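Local coordinates for protein TipC2 (Streptococcus intermedius B196, PDB 6DHX) that probably acts as an immunity protein that protects its producer by recognising an antibacterial toxin exported through the type VII secretion system, at residues 110-121 against 183-192. Sequence-based numbering, arbitrary orientation.
Sequences YTRQDRTLTKSV and YGQVTVKMQW. With SO4 (sulfate ion), chain D.
K119 lays its side chain against V188, M190 and W192 of segment 183-192. CB meets the six-membered part of the indole obliquely, 3.7 Å from W192 CH2. A bend at chi3 (66°) turns the chain past CD, which meets V188 CG1 at 3.9 Å. CE then touches both W192 CZ2 and the methyl of selenomethionine M190, and NZ ends beside that methyl, with M190 SE a little farther off. The side chains of K119 and M190 run alongside each other in the same direction; M190 CG itself sits 3.3 Å above the centre of the W192 ring. D155 of helix 151-173 binds W192 NE1.

Beneath these side chains the backbones form a parallel ladder, T116 paired with T187 through K119 with M190, with the short strand axes 14° apart. L117 and K119 each donate N-H and accept through O, and the bond from K189 N to L117 O is nearly straight (172° at the hydrogen). This places strand 187-190, near the C-terminus, alongside strand 116-127 in an otherwise antiparallel sheet, after a connection that passes through strand 130-134 and helices 137-146 and 151-173. Strand 102-111 lies beside 116-127 too, and their turn contains a G1 beta bulge, R115 and T116 both facing T111.

The ladder ends with Q191 N on K119 O; beyond it the extended Q191 side chain continues the pattern, with V121 N donating to Q191 OE1 at 2.8 Å, nearly along the carbonyl axis, while water 3 links Q191 NE2 to V121 O. V121 CG2 presses on W192 CE3 at 3.3 Å. At the other end, V186 CG2, anti to its backbone N, reaches the edge of the Y110 ring, 3.8 Å from Y110 CE1; the hydroxyl of Y110 is bound by D23.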
loop_
_atom_site.group_PDB
_atom_site.type_symbol
_atom_site.label_atom_id
_atom_site.label_comp_id
_atom_site.label_asym_id
_atom_site.label_seq_id
_atom_site.Cartn_x
_atom_site.Cartn_y
_atom_site.Cartn_z
ATOM N N TYR A 110 -4.142 6.054 1.793
ATOM C CA TYR A 110 -5.497 6.568 1.702
ATOM C C TYR A 110 -5.917 7.080 3.076
ATOM O O TYR A 110 -6.036 6.290 4.025
ATOM C CB TYR A 110 -6.448 5.486 1.216
ATOM C CG TYR A 110 -7.881 5.948 1.302
ATOM C CD1 TYR A 110 -8.394 6.807 0.320
ATOM C CD2 TYR A 110 -8.702 5.546 2.355
ATOM C CE1 TYR A 110 -9.695 7.231 0.382
ATOM C CE2 TYR A 110 -10.033 5.959 2.433
ATOM C CZ TYR A 110 -10.516 6.805 1.428
ATOM O OH TYR A 110 -11.819 7.271 1.419
ATOM N N THR A 111 -6.149 8.404 3.181
ATOM C CA THR A 111 -6.490 9.040 4.441
ATOM C C THR A 111 -8.013 9.145 4.510
ATOM O O THR A 111 -8.649 9.641 3.575
ATOM C CB THR A 111 -5.815 10.410 4.595
ATOM O OG1 THR A 111 -5.741 11.121 3.326
ATOM C CG2 THR A 111 -4.363 10.174 5.085
ATOM N N ARG A 112 -8.580 8.597 5.581
ATOM C CA ARG A 112 -10.035 8.500 5.719
ATOM C C ARG A 112 -10.692 9.862 5.818
ATOM O O ARG A 112 -11.790 10.066 5.283
ATOM C CB ARG A 112 -10.380 7.688 6.981
ATOM C CG ARG A 112 -10.137 6.179 6.734
ATOM C CD ARG A 112 -11.387 5.547 6.110
ATOM N NE ARG A 112 -12.513 5.480 7.049
ATOM C CZ ARG A 112 -13.712 5.006 6.727
ATOM N NH1 ARG A 112 -13.944 4.613 5.462
ATOM N NH2 ARG A 112 -14.676 4.916 7.700
ATOM N N GLN A 113 -10.079 10.786 6.546
ATOM C CA GLN A 113 -10.800 12.008 6.892
ATOM C C GLN A 113 -10.994 12.962 5.712
ATOM O O GLN A 113 -11.892 13.807 5.789
ATOM C CB GLN A 113 -10.141 12.763 8.055
ATOM C CG GLN A 113 -10.119 11.909 9.384
ATOM C CD GLN A 113 -11.475 11.271 9.688
ATOM O OE1 GLN A 113 -12.474 11.955 9.763
ATOM N NE2 GLN A 113 -11.509 9.960 9.790
ATOM N N ASP A 114 -10.220 12.829 4.631
ATOM C CA ASP A 114 -10.369 13.692 3.468
ATOM C C ASP A 114 -10.536 12.854 2.207
ATOM O O ASP A 114 -10.430 13.395 1.083
ATOM C CB ASP A 114 -9.182 14.660 3.357
ATOM C CG ASP A 114 -7.845 13.932 3.246
ATOM O OD1 ASP A 114 -7.835 12.683 3.173
ATOM O OD2 ASP A 114 -6.805 14.631 3.224
ATOM N N ARG A 115 -10.814 11.547 2.371
ATOM C CA ARG A 115 -11.018 10.606 1.270
ATOM C C ARG A 115 -9.996 10.822 0.160
ATOM O O ARG A 115 -10.338 11.041 -1.003
ATOM C CB ARG A 115 -12.459 10.716 0.729
ATOM C CG ARG A 115 -13.491 10.202 1.788
ATOM C CD ARG A 115 -14.929 10.015 1.224
ATOM N NE ARG A 115 -15.990 10.013 2.304
ATOM C CZ ARG A 115 -16.298 8.973 3.096
ATOM N NH1 ARG A 115 -17.262 9.094 4.000
ATOM N NH2 ARG A 115 -15.654 7.803 3.014
ATOM N N THR A 116 -8.720 10.820 0.534
ATOM C CA THR A 116 -7.667 11.161 -0.424
ATOM C C THR A 116 -6.665 10.023 -0.483
ATOM O O THR A 116 -6.239 9.519 0.564
ATOM C CB THR A 116 -6.969 12.474 -0.006
ATOM O OG1 THR A 116 -7.901 13.574 -0.099
ATOM C CG2 THR A 116 -5.774 12.775 -0.956
ATOM N N LEU A 117 -6.323 9.578 -1.710
ATOM C CA LEU A 117 -5.242 8.629 -1.940
ATOM C C LEU A 117 -4.017 9.425 -2.405
ATOM O O LEU A 117 -4.068 10.068 -3.455
ATOM C CB LEU A 117 -5.644 7.641 -3.018
ATOM C CG LEU A 117 -4.548 6.659 -3.401
ATOM C CD1 LEU A 117 -4.346 5.604 -2.260
ATOM C CD2 LEU A 117 -4.933 5.952 -4.677
ATOM N N THR A 118 -2.927 9.342 -1.664
ATOM C CA THR A 118 -1.680 10.046 -1.978
ATOM C C THR A 118 -0.630 9.010 -2.349
ATOM O O THR A 118 -0.304 8.131 -1.541
ATOM C CB THR A 118 -1.246 10.902 -0.783
ATOM O OG1 THR A 118 -2.290 11.839 -0.456
ATOM C CG2 THR A 118 0.035 11.694 -1.083
ATOM N N LYS A 119 -0.100 9.103 -3.582
ATOM C CA LYS A 119 0.870 8.148 -4.099
ATOM C C LYS A 119 2.216 8.849 -4.040
ATOM O O LYS A 119 2.324 10.005 -4.469
ATOM C CB LYS A 119 0.531 7.724 -5.539
ATOM C CG LYS A 119 -0.829 7.023 -5.649
ATOM C CD LYS A 119 -1.617 7.103 -6.972
ATOM C CE LYS A 119 -0.963 6.413 -8.115
ATOM N NZ LYS A 119 -1.878 6.471 -9.312
ATOM N N SER A 120 3.211 8.200 -3.450
ATOM C CA SER A 120 4.523 8.837 -3.331
ATOM C C SER A 120 5.610 7.773 -3.528
ATOM O O SER A 120 5.329 6.556 -3.600
ATOM C CB SER A 120 4.611 9.574 -1.982
ATOM O OG SER A 120 4.728 8.663 -0.923
ATOM N N VAL A 121 6.855 8.232 -3.668
ATOM C CA VAL A 121 7.995 7.374 -4.004
ATOM C C VAL A 121 9.123 7.623 -3.017
ATOM O O VAL A 121 9.490 8.786 -2.758
ATOM C CB VAL A 121 8.539 7.652 -5.418
ATOM C CG1 VAL A 121 9.441 6.552 -5.788
ATOM C CG2 VAL A 121 7.469 7.770 -6.405
ATOM N N TYR A 183 -12.371 3.400 -8.961
ATOM C CA TYR A 183 -12.195 3.399 -7.509
ATOM C C TYR A 183 -13.406 3.952 -6.770
ATOM O O TYR A 183 -13.525 3.714 -5.567
ATOM C CB TYR A 183 -11.007 4.285 -7.117
ATOM C CG TYR A 183 -9.629 3.794 -7.463
ATOM C CD1 TYR A 183 -9.403 2.484 -7.894
ATOM C CD2 TYR A 183 -8.541 4.642 -7.318
ATOM C CE1 TYR A 183 -8.119 2.043 -8.182
ATOM C CE2 TYR A 183 -7.256 4.228 -7.603
ATOM C CZ TYR A 183 -7.042 2.946 -8.036
ATOM O OH TYR A 183 -5.750 2.575 -8.308
ATOM N N GLY A 184 -14.238 4.759 -7.429
ATOM C CA GLY A 184 -15.289 5.481 -6.734
ATOM C C GLY A 184 -14.896 6.917 -6.446
ATOM O O GLY A 184 -14.086 7.500 -7.171
ATOM N N GLN A 185 -15.470 7.494 -5.396
ATOM C CA GLN A 185 -15.328 8.914 -5.082
ATOM C C GLN A 185 -14.108 9.060 -4.189
ATOM O O GLN A 185 -14.177 8.789 -2.987
ATOM C CB GLN A 185 -16.586 9.431 -4.384
ATOM C CG GLN A 185 -17.698 9.790 -5.341
ATOM C CD GLN A 185 -18.887 10.466 -4.637
ATOM O OE1 GLN A 185 -19.280 10.065 -3.549
ATOM N NE2 GLN A 185 -19.453 11.497 -5.268
ATOM N N VAL A 186 -12.989 9.476 -4.769
ATOM C CA VAL A 186 -11.728 9.563 -4.017
ATOM C C VAL A 186 -10.850 10.586 -4.724
ATOM O O VAL A 186 -10.780 10.609 -5.952
ATOM C CB VAL A 186 -11.009 8.197 -3.909
ATOM C CG1 VAL A 186 -10.811 7.563 -5.285
ATOM C CG2 VAL A 186 -9.619 8.366 -3.246
ATOM N N THR A 187 -10.194 11.440 -3.946
ATOM C CA THR A 187 -9.266 12.411 -4.514
ATOM C C THR A 187 -7.912 11.728 -4.635
ATOM O O THR A 187 -7.423 11.148 -3.663
ATOM C CB THR A 187 -9.177 13.661 -3.641
ATOM O OG1 THR A 187 -10.448 14.370 -3.649
ATOM C CG2 THR A 187 -8.066 14.601 -4.200
ATOM N N VAL A 188 -7.309 11.738 -5.831
ATOM C CA VAL A 188 -6.045 11.016 -6.029
ATOM C C VAL A 188 -4.945 12.038 -6.291
ATOM O O VAL A 188 -5.077 12.897 -7.182
ATOM C CB VAL A 188 -6.135 9.978 -7.163
ATOM C CG1 VAL A 188 -4.741 9.334 -7.405
ATOM C CG2 VAL A 188 -7.105 8.890 -6.807
ATOM N N LYS A 189 -3.892 11.990 -5.479
ATOM C CA LYS A 189 -2.763 12.917 -5.608
ATOM C C LYS A 189 -1.508 12.095 -5.845
ATOM O O LYS A 189 -1.214 11.182 -5.082
ATOM C CB LYS A 189 -2.608 13.776 -4.364
ATOM C CG LYS A 189 -3.818 14.649 -4.108
ATOM C CD LYS A 189 -3.608 15.587 -2.930
ATOM C CE LYS A 189 -4.869 16.412 -2.667
ATOM N NZ LYS A 189 -4.744 17.241 -1.435
HETATM N N MSE A 190 -0.771 12.415 -6.901
HETATM C CA MSE A 190 0.354 11.580 -7.281
HETATM C C MSE A 190 1.596 12.438 -7.295
HETATM O O MSE A 190 1.625 13.454 -7.988
HETATM C CB MSE A 190 0.069 10.960 -8.644
HETATM C CG MSE A 190 1.180 10.231 -9.334
HETATM SE SE MSE A 190 0.283 9.168 -10.751
HETATM C CE MSE A 190 -1.442 9.439 -10.202
ATOM N N GLN A 191 2.586 12.048 -6.483
ATOM C CA GLN A 191 3.800 12.852 -6.345
ATOM C C GLN A 191 4.501 13.056 -7.688
ATOM O O GLN A 191 5.046 14.138 -7.963
ATOM C CB GLN A 191 4.752 12.178 -5.355
ATOM C CG GLN A 191 6.022 12.999 -5.057
ATOM C CD GLN A 191 7.014 12.260 -4.161
ATOM O OE1 GLN A 191 6.899 11.044 -3.922
ATOM N NE2 GLN A 191 8.017 12.988 -3.691
ATOM N N TRP A 192 4.508 12.034 -8.533
ATOM C CA TRP A 192 5.285 12.071 -9.763
ATOM C C TRP A 192 4.489 12.581 -10.968
ATOM O O TRP A 192 4.922 12.386 -12.111
ATOM C CB TRP A 192 5.844 10.675 -10.051
ATOM C CG TRP A 192 4.809 9.586 -10.254
ATOM C CD1 TRP A 192 4.164 9.269 -11.408
ATOM C CD2 TRP A 192 4.362 8.632 -9.272
ATOM N NE1 TRP A 192 3.329 8.177 -11.208
ATOM C CE2 TRP A 192 3.432 7.779 -9.903
ATOM C CE3 TRP A 192 4.649 8.431 -7.921
ATOM C CZ2 TRP A 192 2.810 6.708 -9.236
ATOM C CZ3 TRP A 192 4.009 7.381 -7.250
ATOM C CH2 TRP A 192 3.107 6.535 -7.908
HETATM S S SO4 D . -13.629 6.948 10.460
HETATM O O1 SO4 D . -12.526 6.998 9.517
HETATM O O2 SO4 D . -14.650 7.906 10.111
HETATM O O3 SO4 D . -13.088 7.193 11.787
HETATM O O4 SO4 D . -14.251 5.679 10.354
HETATM O O HOH W 1 -11.746 13.921 -1.353
HETATM O O HOH W 2 -7.306 16.196 -0.224
HETATM O O HOH W 3 9.540 11.292 -1.976
#